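Local coordinates for protein Rubredoxin\:oxygen oxidoreductase (Desulfovibrio gigas, PDB 1E5D) that catalyses the four-electron reduction of one oxygen molecule to two water molecules, using a diiron centre and a flavin mononucleotide cofactor, at residues W263-K268 and K374-H379; A270-E275 and A380-L385; V309-P312 and G317-P320. All coordinates share one frame; numbering follows the deposited sequence.

Contact 1 of 3, residues W263-K268 and K374-H379; sequences WHSTEK and KNVPTH. With FMN (flavin mononucleotide), chain C.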
loop_
_atom_site.group_PDB
_atom_site.type_symbol
_atom_site.label_atom_id
_atom_site.label_comp_id
_atom_site.label_asym_id
_atom_site.label_seq_id
_atom_site.Cartn_x
_atom_site.Cartn_y
_atom_site.Cartn_z
ATOM N N TRP A 263 -15.620 7.240 1.873
ATOM C CA TRP A 263 -16.665 8.255 2.015
ATOM C C TRP A 263 -16.768 8.798 3.432
ATOM O O TRP A 263 -17.770 9.368 3.852
ATOM C CB TRP A 263 -18.020 7.692 1.533
ATOM C CG TRP A 263 -17.990 7.594 0.030
ATOM C CD1 TRP A 263 -17.851 6.467 -0.731
ATOM C CD2 TRP A 263 -18.096 8.696 -0.877
ATOM N NE1 TRP A 263 -17.868 6.812 -2.069
ATOM C CE2 TRP A 263 -18.017 8.169 -2.184
ATOM C CE3 TRP A 263 -18.250 10.076 -0.711
ATOM C CZ2 TRP A 263 -18.087 8.975 -3.321
ATOM C CZ3 TRP A 263 -18.321 10.868 -1.839
ATOM C CH2 TRP A 263 -18.240 10.320 -3.126
ATOM N N HIS A 264 -15.689 8.643 4.188
ATOM C CA HIS A 264 -15.516 9.275 5.481
ATOM C C HIS A 264 -16.327 8.709 6.620
ATOM O O HIS A 264 -16.212 9.270 7.718
ATOM C CB HIS A 264 -15.858 10.787 5.350
ATOM C CG HIS A 264 -14.892 11.349 4.346
ATOM N ND1 HIS A 264 -13.544 11.439 4.618
ATOM C CD2 HIS A 264 -15.077 11.785 3.084
ATOM C CE1 HIS A 264 -12.935 11.941 3.563
ATOM N NE2 HIS A 264 -13.839 12.162 2.624
ATOM N N SER A 265 -17.120 7.657 6.437
ATOM C CA SER A 265 -17.840 7.214 7.644
ATOM C C SER A 265 -16.862 6.506 8.567
ATOM O O SER A 265 -16.893 6.663 9.791
ATOM C CB SER A 265 -19.022 6.318 7.302
ATOM O OG SER A 265 -20.021 7.010 6.577
ATOM N N THR A 266 -15.958 5.707 7.989
ATOM C CA THR A 266 -14.964 5.076 8.864
ATOM C C THR A 266 -14.096 6.154 9.498
ATOM O O THR A 266 -13.557 6.007 10.595
ATOM C CB THR A 266 -14.106 4.057 8.106
ATOM O OG1 THR A 266 -14.972 3.065 7.535
ATOM C CG2 THR A 266 -13.163 3.329 9.051
ATOM N N GLU A 267 -13.955 7.291 8.811
ATOM C CA GLU A 267 -13.138 8.353 9.396
ATOM C C GLU A 267 -13.792 8.965 10.634
ATOM O O GLU A 267 -13.136 9.173 11.659
ATOM C CB GLU A 267 -12.835 9.443 8.366
ATOM C CG GLU A 267 -11.754 10.396 8.856
ATOM C CD GLU A 267 -11.769 11.736 8.151
ATOM O OE1 GLU A 267 -12.145 11.774 6.962
ATOM O OE2 GLU A 267 -11.391 12.738 8.797
ATOM N N LYS A 268 -15.084 9.245 10.552
ATOM C CA LYS A 268 -15.883 9.771 11.652
ATOM C C LYS A 268 -15.843 8.861 12.875
ATOM O O LYS A 268 -15.637 9.297 14.007
ATOM C CB LYS A 268 -17.333 9.979 11.197
ATOM C CG LYS A 268 -17.473 11.147 10.236
ATOM C CD LYS A 268 -18.875 11.258 9.671
ATOM C CE LYS A 268 -18.869 11.917 8.298
ATOM N NZ LYS A 268 -20.144 12.641 8.036
ATOM N N LYS A 374 -23.639 0.110 9.363
ATOM C CA LYS A 374 -24.094 0.161 7.979
ATOM C C LYS A 374 -24.027 1.608 7.500
ATOM O O LYS A 374 -24.732 2.487 8.001
ATOM C CB LYS A 374 -25.504 -0.389 7.813
ATOM C CG LYS A 374 -25.965 -0.516 6.370
ATOM C CD LYS A 374 -26.680 -1.834 6.115
ATOM C CE LYS A 374 -28.174 -1.634 5.918
ATOM N NZ LYS A 374 -28.527 -1.165 4.547
ATOM N N ASN A 375 -23.157 1.859 6.530
ATOM C CA ASN A 375 -23.036 3.213 6.003
ATOM C C ASN A 375 -22.780 4.263 7.072
ATOM O O ASN A 375 -21.835 4.131 7.848
ATOM C CB ASN A 375 -24.312 3.546 5.214
ATOM C CG ASN A 375 -24.460 2.540 4.086
ATOM O OD1 ASN A 375 -25.516 1.954 3.880
ATOM N ND2 ASN A 375 -23.364 2.362 3.355
ATOM N N VAL A 376 -23.615 5.297 7.087
ATOM C CA VAL A 376 -23.347 6.490 7.875
ATOM C C VAL A 376 -23.838 6.350 9.307
ATOM O O VAL A 376 -25.014 6.155 9.588
ATOM C CB VAL A 376 -23.966 7.747 7.238
ATOM C CG1 VAL A 376 -23.701 8.972 8.105
ATOM C CG2 VAL A 376 -23.388 7.936 5.843
ATOM N N PRO A 377 -22.868 6.463 10.210
ATOM C CA PRO A 377 -23.114 6.202 11.625
ATOM C C PRO A 377 -24.062 7.233 12.237
ATOM O O PRO A 377 -24.194 8.340 11.724
ATOM C CB PRO A 377 -21.726 6.307 12.260
ATOM C CG PRO A 377 -20.869 7.026 11.279
ATOM C CD PRO A 377 -21.484 6.866 9.921
ATOM N N THR A 378 -24.692 6.842 13.330
ATOM C CA THR A 378 -25.600 7.630 14.136
ATOM C C THR A 378 -25.065 7.818 15.555
ATOM O O THR A 378 -24.055 7.209 15.921
ATOM C CB THR A 378 -26.974 6.942 14.236
ATOM O OG1 THR A 378 -26.842 5.754 15.033
ATOM C CG2 THR A 378 -27.456 6.498 12.867
ATOM N N HIS A 379 -25.746 8.648 16.339
ATOM C CA HIS A 379 -25.370 8.847 17.738
ATOM C C HIS A 379 -25.243 7.498 18.438
ATOM O O HIS A 379 -24.343 7.240 19.233
ATOM C CB HIS A 379 -26.386 9.720 18.466
ATOM C CG HIS A 379 -26.832 9.222 19.808
ATOM N ND1 HIS A 379 -27.797 8.246 19.959
ATOM C CD2 HIS A 379 -26.447 9.554 21.061
ATOM C CE1 HIS A 379 -27.987 8.005 21.244
ATOM N NE2 HIS A 379 -27.178 8.788 21.939
HETATM N N1 FMN C . -19.847 -2.697 1.221
HETATM C C2 FMN C . -20.010 -3.994 1.439
HETATM O O2 FMN C . -20.789 -4.422 2.249
HETATM N N3 FMN C . -19.259 -4.969 0.730
HETATM C C4 FMN C . -18.626 -4.633 -0.453
HETATM O O4 FMN C . -17.972 -5.497 -1.006
HETATM C C4A FMN C . -18.484 -3.211 -0.728
HETATM N N5 FMN C . -17.582 -2.776 -1.637
HETATM C C5A FMN C . -17.733 -1.478 -2.062
HETATM C C6 FMN C . -16.888 -1.030 -3.110
HETATM C C7 FMN C . -16.788 0.305 -3.422
HETATM C C7M FMN C . -15.678 0.777 -4.322
HETATM C C8 FMN C . -17.526 1.282 -2.646
HETATM C C8M FMN C . -17.603 2.717 -3.115
HETATM C C9 FMN C . -18.507 0.828 -1.752
HETATM C C9A FMN C . -18.456 -0.501 -1.323
HETATM N N10 FMN C . -19.130 -0.971 -0.154
HETATM C C10 FMN C . -19.214 -2.270 0.108
HETATM C "C1'" FMN C . -19.935 0.019 0.600
HETATM C "C2'" FMN C . -19.051 0.802 1.604
HETATM O "O2'" FMN C . -18.472 -0.092 2.547
HETATM C "C3'" FMN C . -19.995 1.768 2.302
HETATM O "O3'" FMN C . -20.201 2.848 1.395
HETATM C "C4'" FMN C . -19.375 2.316 3.590
HETATM O "O4'" FMN C . -20.278 3.247 4.207
HETATM C "C5'" FMN C . -18.071 2.984 3.211
HETATM O "O5'" FMN C . -17.410 3.582 4.505
HETATM P P FMN C . -16.470 4.779 4.426
HETATM O O1P FMN C . -15.635 4.742 5.708
HETATM O O2P FMN C . -15.743 4.806 3.238
HETATM O O3P FMN C . -17.255 6.009 4.430
#
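Ser265 meets Val376 and Pro377 where the first turn of a helix packs against the loop that follows an edge strand, beside the FMN phosphate. The tight part surrounds the Ser265 side chain. Its CB rests 3.6 Å from CD of the Pro377 ring and at a similar distance from the carbonyl oxygen of Asn375, while OG, anti to the carbonyl carbon (chi1 -65°), touches CG2 of Val376. These are van der Waals touches; the polar chemistry is directed at the cofactor. The backbone N-H groups of Trp263, Ser265 and Thr266 turn toward the phosphate. Trp263 N reaches O2P at 2.8 Å in a nearly straight bond (175°). Ser265 N reaches O3P at 2.6 Å. Thr266 meets O1P through OG1 at 2.6 Å and through its N, at a separation too short to be taken literally. The anion thus sits at the N-terminus of helix 265-279, whose dipole probably adds attraction. These residues, with Ser261 and Met262 before them, form the phosphate-binding loop of a flavodoxin-like domain. From the other segment, Asn375 ND2 gives a weak bond to the ribityl O4', 3.3 Å away, while its OD1 is bonded to Ser112 of the second subunit. The Trp263 ring has its edge at FMN C8M and its NE1 bonded to Glu81 of the second subunit, an iron ligand there.

The looser side lies toward solvent. There the N-cap residue His264 turns from the loop and bonds through ND1 to Glu267 OE1 (2.8 Å), 20° out of the imidazole plane, and exposed Lys268 lies near the loop. Ser344 of strand 338-345 bonds to the Asn375 carbonyl and Tyr382 of helix 379-400 packs on Pro377, holding the loop between the neighbouring strand and the helix it leads into.

Contact 2 of 3, residues A270-E275 and A380-L385; sequences ARVLAE and ADYEQL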
loop_
_atom_site.group_PDB
_atom_site.type_symbol
_atom_site.label_atom_id
_atom_site.label_comp_id
_atom_site.label_asym_id
_atom_site.label_seq_id
_atom_site.Cartn_x
_atom_site.Cartn_y
_atom_site.Cartn_z
ATOM N N ALA A 270 -13.442 6.842 13.475
ATOM C CA ALA A 270 -12.092 7.020 13.994
ATOM C C ALA A 270 -11.969 8.289 14.826
ATOM O O ALA A 270 -11.384 8.290 15.912
ATOM C CB ALA A 270 -11.080 7.060 12.861
ATOM N N ARG A 271 -12.525 9.389 14.318
ATOM C CA ARG A 271 -12.428 10.641 15.076
ATOM C C ARG A 271 -13.128 10.497 16.419
ATOM O O ARG A 271 -12.659 10.963 17.455
ATOM C CB ARG A 271 -13.023 11.804 14.287
ATOM C CG ARG A 271 -12.247 12.153 13.021
ATOM C CD ARG A 271 -12.999 13.215 12.229
ATOM N NE ARG A 271 -12.886 14.516 12.887
ATOM C CZ ARG A 271 -11.724 15.150 13.014
ATOM N NH1 ARG A 271 -10.605 14.617 12.539
ATOM N NH2 ARG A 271 -11.691 16.325 13.622
ATOM N N VAL A 272 -14.278 9.819 16.421
ATOM C CA VAL A 272 -14.966 9.639 17.694
ATOM C C VAL A 272 -14.108 8.820 18.652
ATOM O O VAL A 272 -13.940 9.189 19.813
ATOM C CB VAL A 272 -16.334 8.960 17.531
ATOM C CG1 VAL A 272 -16.753 8.328 18.849
ATOM C CG2 VAL A 272 -17.373 9.962 17.047
ATOM N N LEU A 273 -13.571 7.713 18.141
ATOM C CA LEU A 273 -12.698 6.863 18.942
ATOM C C LEU A 273 -11.588 7.703 19.563
ATOM O O LEU A 273 -11.315 7.572 20.755
ATOM C CB LEU A 273 -12.095 5.723 18.118
ATOM C CG LEU A 273 -12.989 4.495 17.930
ATOM C CD1 LEU A 273 -12.353 3.472 16.996
ATOM C CD2 LEU A 273 -13.306 3.854 19.277
ATOM N N ALA A 274 -10.971 8.554 18.740
ATOM C CA ALA A 274 -9.814 9.289 19.247
ATOM C C ALA A 274 -10.190 10.118 20.472
ATOM O O ALA A 274 -9.415 10.199 21.427
ATOM C CB ALA A 274 -9.223 10.155 18.148
ATOM N N GLU A 275 -11.380 10.705 20.428
ATOM C CA GLU A 275 -11.872 11.566 21.491
ATOM C C GLU A 275 -12.215 10.797 22.759
ATOM O O GLU A 275 -11.865 11.229 23.860
ATOM C CB GLU A 275 -13.104 12.350 21.028
ATOM C CG GLU A 275 -13.126 13.793 21.509
ATOM C CD GLU A 275 -11.950 14.631 21.052
ATOM O OE1 GLU A 275 -11.409 14.401 19.950
ATOM O OE2 GLU A 275 -11.549 15.546 21.807
ATOM N N ALA A 380 -26.198 6.624 18.120
ATOM C CA ALA A 380 -26.154 5.304 18.740
ATOM C C ALA A 380 -24.841 4.611 18.410
ATOM O O ALA A 380 -24.165 4.059 19.279
ATOM C CB ALA A 380 -27.348 4.487 18.281
ATOM N N ASP A 381 -24.472 4.644 17.129
ATOM C CA ASP A 381 -23.188 4.046 16.745
ATOM C C ASP A 381 -22.061 4.720 17.516
ATOM O O ASP A 381 -21.119 4.083 17.977
ATOM C CB ASP A 381 -22.960 4.166 15.242
ATOM C CG ASP A 381 -24.149 3.630 14.464
ATOM O OD1 ASP A 381 -24.545 2.478 14.751
ATOM O OD2 ASP A 381 -24.673 4.358 13.597
ATOM N N TYR A 382 -22.206 6.041 17.656
ATOM C CA TYR A 382 -21.214 6.783 18.434
ATOM C C TYR A 382 -21.149 6.241 19.852
ATOM O O TYR A 382 -20.061 6.118 20.402
ATOM C CB TYR A 382 -21.535 8.279 18.410
ATOM C CG TYR A 382 -21.303 8.838 17.018
ATOM C CD1 TYR A 382 -20.426 8.179 16.159
ATOM C CD2 TYR A 382 -21.930 9.981 16.561
ATOM C CE1 TYR A 382 -20.181 8.648 14.884
ATOM C CE2 TYR A 382 -21.693 10.459 15.286
ATOM C CZ TYR A 382 -20.819 9.790 14.454
ATOM O OH TYR A 382 -20.582 10.264 13.183
ATOM N N GLU A 383 -22.307 5.917 20.414
ATOM C CA GLU A 383 -22.378 5.362 21.759
ATOM C C GLU A 383 -21.608 4.050 21.801
ATOM O O GLU A 383 -20.828 3.785 22.714
ATOM C CB GLU A 383 -23.823 5.130 22.199
ATOM C CG GLU A 383 -24.491 6.366 22.792
ATOM C CD GLU A 383 -23.498 7.206 23.576
ATOM O OE1 GLU A 383 -23.011 6.716 24.617
ATOM O OE2 GLU A 383 -23.209 8.339 23.136
ATOM N N GLN A 384 -21.842 3.228 20.773
ATOM C CA GLN A 384 -21.111 1.959 20.720
ATOM C C GLN A 384 -19.605 2.180 20.745
ATOM O O GLN A 384 -18.854 1.499 21.449
ATOM C CB GLN A 384 -21.505 1.204 19.460
ATOM C CG GLN A 384 -22.822 0.455 19.560
ATOM C CD GLN A 384 -22.744 -0.822 18.733
ATOM O OE1 GLN A 384 -22.733 -0.782 17.501
ATOM N NE2 GLN A 384 -22.679 -1.950 19.431
ATOM N N LEU A 385 -19.134 3.155 19.963
ATOM C CA LEU A 385 -17.682 3.323 19.886
ATOM C C LEU A 385 -17.099 3.791 21.209
ATOM O O LEU A 385 -16.082 3.231 21.638
ATOM C CB LEU A 385 -17.359 4.271 18.723
ATOM C CG LEU A 385 -17.603 3.619 17.352
ATOM C CD1 LEU A 385 -17.976 4.648 16.307
ATOM C CD2 LEU A 385 -16.372 2.825 16.939
#
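Tyr382 is the first residue of 380-385 to meet the neighbouring helix, and it does so with a ring face. CG2 of Val272 stands 3.6 Å above the ring plane, displaced toward the rim, so that it lies closest to CD1 (3.6 Å) and 4.0 Å from the ring centroid. This is a CH-pi contact, 25° off the ring normal. CG of the tyrosine is anti to its carbonyl carbon (chi1 -69°), a torsion that carries the ring across to the facing helix although the CB itself does not point there. The same ring also packs against Lys268 one turn earlier on helix 265-279.

One turn further along, Leu385 follows on the same face of its helix and points directly at the partner. Its CB lies 4.1 Å from CG1 of Val272, so the two methyl branches of this valine are divided between Tyr382 and Leu385. Its CD2 continues into the branched end of Leu273, 3.9 Å from CG and nearly as close to both methyls, the two leucines crossing at about a right angle. Leu273 also brings CD2 to within 3.7 Å of the carbonyl oxygen of Leu385, touching the backbone of the facing helix as well as its side chain. The burial deepens in this direction, from the partly exposed tyrosine to the leucines: Leu273 reaches Ile257 and Phe342 of the sheet, and Leu385 rests on Val371.

The short helical segments pass 9.7 Å apart with a signed crossing angle of -46°. Two helices running in the same general sense, 265-279 and 379-400, covering one face of a five-stranded parallel sheet of order 2-1-3-4-5, are characteristic of the flavodoxin-like alpha/beta/alpha sandwich.

Contact 3 of 3, residues V309-P312 and G317-P320; sequences VGSP and GILP. With FMN (flavin mononucleotide), chain C.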
loop_
_atom_site.group_PDB
_atom_site.type_symbol
_atom_site.label_atom_id
_atom_site.label_comp_id
_atom_site.label_asym_id
_atom_site.label_seq_id
_atom_site.Cartn_x
_atom_site.Cartn_y
_atom_site.Cartn_z
ATOM N N VAL A 309 -7.700 -0.426 14.472
ATOM C CA VAL A 309 -7.700 -0.403 13.025
ATOM C C VAL A 309 -9.107 -0.273 12.466
ATOM O O VAL A 309 -10.062 -0.927 12.883
ATOM C CB VAL A 309 -7.097 -1.674 12.395
ATOM C CG1 VAL A 309 -6.776 -1.384 10.935
ATOM C CG2 VAL A 309 -5.862 -2.139 13.136
ATOM N N GLY A 310 -9.237 0.608 11.480
ATOM C CA GLY A 310 -10.557 0.819 10.897
ATOM C C GLY A 310 -10.470 0.710 9.388
ATOM O O GLY A 310 -9.539 1.235 8.779
ATOM N N SER A 311 -11.444 0.035 8.795
ATOM C CA SER A 311 -11.583 0.038 7.349
ATOM C C SER A 311 -13.038 -0.222 6.968
ATOM O O SER A 311 -13.739 -1.022 7.581
ATOM C CB SER A 311 -10.688 -1.001 6.682
ATOM O OG SER A 311 -11.011 -1.104 5.306
ATOM N N PRO A 312 -13.488 0.469 5.935
ATOM C CA PRO A 312 -14.808 0.142 5.393
ATOM C C PRO A 312 -14.703 -1.170 4.639
ATOM O O PRO A 312 -13.611 -1.635 4.325
ATOM C CB PRO A 312 -15.072 1.300 4.433
ATOM C CG PRO A 312 -13.711 1.742 4.003
ATOM C CD PRO A 312 -12.832 1.564 5.219
ATOM N N GLY A 317 -13.731 -7.151 1.332
ATOM C CA GLY A 317 -12.528 -7.106 2.138
ATOM C C GLY A 317 -12.252 -5.700 2.649
ATOM O O GLY A 317 -13.152 -4.865 2.735
ATOM N N ILE A 318 -10.983 -5.479 2.973
ATOM C CA ILE A 318 -10.540 -4.203 3.513
ATOM C C ILE A 318 -9.767 -3.436 2.449
ATOM O O ILE A 318 -9.329 -4.028 1.465
ATOM C CB ILE A 318 -9.650 -4.403 4.750
ATOM C CG1 ILE A 318 -8.327 -5.100 4.423
ATOM C CG2 ILE A 318 -10.389 -5.153 5.844
ATOM C CD1 ILE A 318 -7.329 -5.094 5.564
ATOM N N LEU A 319 -9.624 -2.141 2.667
ATOM C CA LEU A 319 -8.890 -1.282 1.750
ATOM C C LEU A 319 -7.415 -1.664 1.694
ATOM O O LEU A 319 -6.771 -2.059 2.657
ATOM C CB LEU A 319 -9.075 0.188 2.137
ATOM C CG LEU A 319 -10.467 0.779 1.871
ATOM C CD1 LEU A 319 -10.532 2.225 2.358
ATOM C CD2 LEU A 319 -10.817 0.703 0.396
ATOM N N PRO A 320 -6.889 -1.536 0.472
ATOM C CA PRO A 320 -5.548 -2.005 0.139
ATOM C C PRO A 320 -4.478 -1.480 1.088
ATOM O O PRO A 320 -3.630 -2.228 1.567
ATOM C CB PRO A 320 -5.321 -1.385 -1.242
ATOM C CG PRO A 320 -6.688 -1.228 -1.815
ATOM C CD PRO A 320 -7.593 -0.913 -0.669
HETATM N N1 FMN C . -19.847 -2.697 1.221
HETATM C C2 FMN C . -20.010 -3.994 1.439
HETATM O O2 FMN C . -20.789 -4.422 2.249
HETATM N N3 FMN C . -19.259 -4.969 0.730
HETATM C C4 FMN C . -18.626 -4.633 -0.453
HETATM O O4 FMN C . -17.972 -5.497 -1.006
HETATM C C4A FMN C . -18.484 -3.211 -0.728
HETATM N N5 FMN C . -17.582 -2.776 -1.637
HETATM C C5A FMN C . -17.733 -1.478 -2.062
HETATM C C6 FMN C . -16.888 -1.030 -3.110
HETATM C C7 FMN C . -16.788 0.305 -3.422
HETATM C C7M FMN C . -15.678 0.777 -4.322
HETATM C C8 FMN C . -17.526 1.282 -2.646
HETATM C C8M FMN C . -17.603 2.717 -3.115
HETATM C C9 FMN C . -18.507 0.828 -1.752
HETATM C C9A FMN C . -18.456 -0.501 -1.323
HETATM N N10 FMN C . -19.130 -0.971 -0.154
HETATM C C10 FMN C . -19.214 -2.270 0.108
HETATM C "C1'" FMN C . -19.935 0.019 0.600
HETATM C "C2'" FMN C . -19.051 0.802 1.604
HETATM O "O2'" FMN C . -18.472 -0.092 2.547
HETATM C "C3'" FMN C . -19.995 1.768 2.302
HETATM O "O3'" FMN C . -20.201 2.848 1.395
HETATM C "C4'" FMN C . -19.375 2.316 3.590
HETATM O "O4'" FMN C . -20.278 3.247 4.207
HETATM C "C5'" FMN C . -18.071 2.984 3.211
HETATM O "O5'" FMN C . -17.410 3.582 4.505
HETATM P P FMN C . -16.470 4.779 4.426
HETATM O O1P FMN C . -15.635 4.742 5.708
HETATM O O2P FMN C . -15.743 4.806 3.238
HETATM O O3P FMN C . -17.255 6.009 4.430
#
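Ser311 and Leu319 close a loop at the C-terminal end of strand 306-310, the region where a flavodoxin-like domain, a doubly wound parallel alpha/beta fold, builds its flavin site. The chain leaves the strand, makes an excursion and returns at 317-320 to enter helix 320-331, with Leu319 in the N-cap position.

Hydrogen bonding centres on one hydroxyl. The backbone N of Leu319 donates to Ser311 OG over 3.2 Å in an almost straight bond (173°). The same OG gives its own proton to the carbonyl oxygen of Pro312, 2.8 Å away, arriving in the carbonyl plane on a lone pair (C=O...donor angle 131°). A buried hydroxyl is therefore used both as acceptor and as donor, which fixes its rotation and ties the returning chain to the strand exit. Its torsion, with OG opposite the backbone N (chi1 171°), turns the oxygen toward the returning chain.

Van der Waals contacts flank these bonds. On one flank, CB of Ile318 lies 3.6 Å from Ser311 OG, while the rest of that side chain leads away to pack on Val354 and Leu326 of the two neighbouring helices. On the other, an apolar one, Leu319 crosses the Pro312 ring at about a right angle, bringing CD1 to 3.6 Å from CG and almost as near CD.

Within these two segments, the proline makes the contact with the cofactor, without a hydrogen bond. Its ring stands against the link between ribityl chain and phosphate: CB of Pro312 approaches O5' of FMN to 3.3 Å.

Overall arrangement
All three contacts belong to the flavodoxin-like domain, and two of them meet the cofactor. Contacts 1 and 3 lie at the same end of the parallel sheet, their centres about 13 Å apart, and join where Thr266 packs against Ser311 and Pro312. Both are buried, but contact 1 directs its polar groups at the FMN phosphate, whereas contact 3 spends its hydrogen bonds on the protein loop and offers FMN a proline ring beside its ribityl-phosphate link. Contact 2 shares helix 265-279 with contact 1 and touches it through Tyr382 OH; it is partly buried, and its side-chain contacts are apolar, two helices meeting over a sheet.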